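Local coordinates for protein pantothenate kinase (Coxiella burnetii, PDB 3TQC) that transfers a phosphate group from ATP to the 4'-hydroxyl of pantothenate, the first of five steps in coenzyme A biosynthesis, at residues B[50-53]-B[54-58]. Sequence-based numbering, arbitrary orientation.
Sequences VSLK and EVTEI. With ADP (adenosine-5'-diphosphate), chain D.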
loop_
_atom_site.group_PDB
_atom_site.type_symbol
_atom_site.label_atom_id
_atom_site.label_comp_id
_atom_site.label_asym_id
_atom_site.label_seq_id
_atom_site.Cartn_x
_atom_site.Cartn_y
_atom_site.Cartn_z
ATOM N N VAL B 50 -15.406 -15.164 22.282
ATOM C CA VAL B 50 -14.006 -15.478 21.977
ATOM C C VAL B 50 -13.307 -16.241 23.112
ATOM O O VAL B 50 -12.336 -16.946 22.876
ATOM C CB VAL B 50 -13.209 -14.223 21.593
ATOM C CG1 VAL B 50 -13.902 -13.489 20.441
ATOM C CG2 VAL B 50 -13.066 -13.300 22.753
ATOM N N SER B 51 -13.832 -16.121 24.325
ATOM C CA SER B 51 -13.261 -16.765 25.526
ATOM C C SER B 51 -12.123 -15.912 26.132
ATOM O O SER B 51 -11.382 -15.223 25.427
ATOM C CB SER B 51 -12.788 -18.211 25.251
ATOM O OG SER B 51 -11.463 -18.219 24.724
ATOM N N LEU B 52 -12.024 -15.974 27.453
ATOM C CA LEU B 52 -11.015 -15.261 28.221
ATOM C C LEU B 52 -9.597 -15.665 27.814
ATOM O O LEU B 52 -8.702 -14.837 27.716
ATOM C CB LEU B 52 -11.235 -15.549 29.712
ATOM C CG LEU B 52 -10.241 -14.953 30.701
ATOM C CD1 LEU B 52 -10.184 -13.443 30.532
ATOM C CD2 LEU B 52 -10.615 -15.331 32.122
ATOM N N LYS B 53 -9.419 -16.963 27.589
ATOM C CA LYS B 53 -8.137 -17.534 27.227
ATOM C C LYS B 53 -7.620 -16.914 25.954
ATOM O O LYS B 53 -6.509 -16.375 25.922
ATOM C CB LYS B 53 -8.275 -19.048 27.050
ATOM C CG LYS B 53 -6.980 -19.758 26.796
ATOM C CD LYS B 53 -7.177 -21.270 26.723
ATOM C CE LYS B 53 -5.864 -21.944 26.422
ATOM N NZ LYS B 53 -4.907 -21.699 27.523
ATOM N N GLU B 54 -8.449 -16.973 24.920
ATOM C CA GLU B 54 -8.076 -16.508 23.591
ATOM C C GLU B 54 -7.826 -15.003 23.580
ATOM O O GLU B 54 -6.875 -14.542 22.946
ATOM C CB GLU B 54 -9.171 -16.895 22.581
ATOM C CG GLU B 54 -8.887 -16.560 21.137
ATOM C CD GLU B 54 -7.861 -17.469 20.463
ATOM O OE1 GLU B 54 -7.354 -18.410 21.087
ATOM O OE2 GLU B 54 -7.554 -17.208 19.289
ATOM N N VAL B 55 -8.664 -14.246 24.288
ATOM C CA VAL B 55 -8.466 -12.807 24.427
ATOM C C VAL B 55 -7.158 -12.517 25.139
ATOM O O VAL B 55 -6.388 -11.647 24.709
ATOM C CB VAL B 55 -9.575 -12.129 25.264
ATOM C CG1 VAL B 55 -9.206 -10.676 25.527
ATOM C CG2 VAL B 55 -10.916 -12.211 24.572
ATOM N N THR B 56 -6.906 -13.226 26.236
ATOM C CA THR B 56 -5.720 -12.973 27.015
ATOM C C THR B 56 -4.454 -13.353 26.240
ATOM O O THR B 56 -3.485 -12.609 26.243
ATOM C CB THR B 56 -5.729 -13.715 28.364
ATOM O OG1 THR B 56 -6.898 -13.353 29.107
ATOM C CG2 THR B 56 -4.497 -13.346 29.172
ATOM N N GLU B 57 -4.481 -14.506 25.575
ATOM C CA GLU B 57 -3.281 -15.087 24.995
ATOM C C GLU B 57 -2.989 -14.517 23.612
ATOM O O GLU B 57 -1.833 -14.344 23.273
ATOM C CB GLU B 57 -3.378 -16.621 24.934
ATOM C CG GLU B 57 -3.228 -17.335 26.285
ATOM C CD GLU B 57 -3.398 -18.863 26.173
ATOM O OE1 GLU B 57 -3.507 -19.373 25.030
ATOM O OE2 GLU B 57 -3.427 -19.551 27.214
ATOM N N ILE B 58 -4.014 -14.196 22.836
ATOM C CA ILE B 58 -3.810 -13.715 21.470
ATOM C C ILE B 58 -4.097 -12.227 21.314
ATOM O O ILE B 58 -3.216 -11.461 20.942
ATOM C CB ILE B 58 -4.674 -14.491 20.465
ATOM C CG1 ILE B 58 -4.398 -15.997 20.551
ATOM C CG2 ILE B 58 -4.393 -14.015 19.054
ATOM C CD1 ILE B 58 -3.031 -16.384 20.030
HETATM P PB ADP D . -17.372 -11.585 9.893
HETATM O O1B ADP D . -17.470 -10.279 10.616
HETATM O O2B ADP D . -16.038 -11.799 9.225
HETATM O O3B ADP D . -18.535 -11.904 8.980
HETATM P PA ADP D . -18.023 -12.534 12.483
HETATM O O1A ADP D . -17.016 -11.666 13.198
HETATM O O2A ADP D . -19.472 -12.166 12.437
HETATM O O3A ADP D . -17.511 -12.759 10.979
HETATM O "O5'" ADP D . -17.939 -13.997 13.087
HETATM C "C5'" ADP D . -18.404 -15.118 12.355
HETATM C "C4'" ADP D . -18.954 -16.157 13.321
HETATM O "O4'" ADP D . -17.891 -16.765 14.048
HETATM C "C3'" ADP D . -19.867 -15.544 14.361
HETATM O "O3'" ADP D . -20.915 -16.474 14.640
HETATM C "C2'" ADP D . -18.998 -15.318 15.573
HETATM O "O2'" ADP D . -19.732 -15.470 16.775
HETATM C "C1'" ADP D . -17.954 -16.405 15.435
HETATM N N9 ADP D . -16.599 -16.003 15.864
HETATM C C8 ADP D . -15.849 -15.053 15.288
HETATM N N7 ADP D . -14.649 -14.951 15.901
HETATM C C5 ADP D . -14.639 -15.857 16.883
HETATM C C6 ADP D . -13.657 -16.254 17.887
HETATM N N6 ADP D . -12.462 -15.614 17.926
HETATM N N1 ADP D . -14.008 -17.241 18.731
HETATM C C2 ADP D . -15.210 -17.858 18.677
HETATM N N3 ADP D . -16.154 -17.535 17.767
HETATM C C4 ADP D . -15.915 -16.555 16.861
#
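Ser51 caps the first turn of helix 52-84: its OG accepts the amide of Glu54 in a nearly straight bond (OG to N 3.3 Å, N-H...O angle 164°). OG lies between the backbone N and the carbonyl carbon, turned forward to the amide of Glu54 in the first turn, where it also rests on CB of Glu54. The carbonyl of Ser51 starts the regular helical pattern, Ser51 O taking the amide of Val55 at 3.1 Å. At the next residue, Leu52 O is gripped twice, by Thr56 N at 2.8 Å and by Thr56 OG1 at 2.7 Å, the two donors approaching from opposite faces of the carbonyl plane. The hydroxyl can double the backbone bond because OG1 stands anti to the carbonyl carbon (chi1 -57°), leaning back along the helix; CD1 of Leu52 lies beside it, the two side chains pointing the same way. On the outer surface Lys53 runs extended to CE and then bends, bringing NZ to 2.6 Å from Glu57 OE2 in a salt bridge on the syn side of the carboxylate, 28° out of its plane. The other oxygen, Glu57 OE1, pairs with Arg21, which also forms a salt bridge with OE1 of Glu54; the buried Glu54 carboxylate is further held at OE2 by the amide of Ile313. Lying in the first turn, the Glu54 carboxylate may also gain from the helix dipole. Just before the cap, Val50 sets CG1 3.6 Å from N6 of the ADP adenine, forming part of the nucleotide pocket with Ile49 and His311. The arrangement is a serine N-cap followed by an i to i+4 salt bridge, at the break between helices 47-50 and 52-84, beside the adenine site of this P-loop kinase.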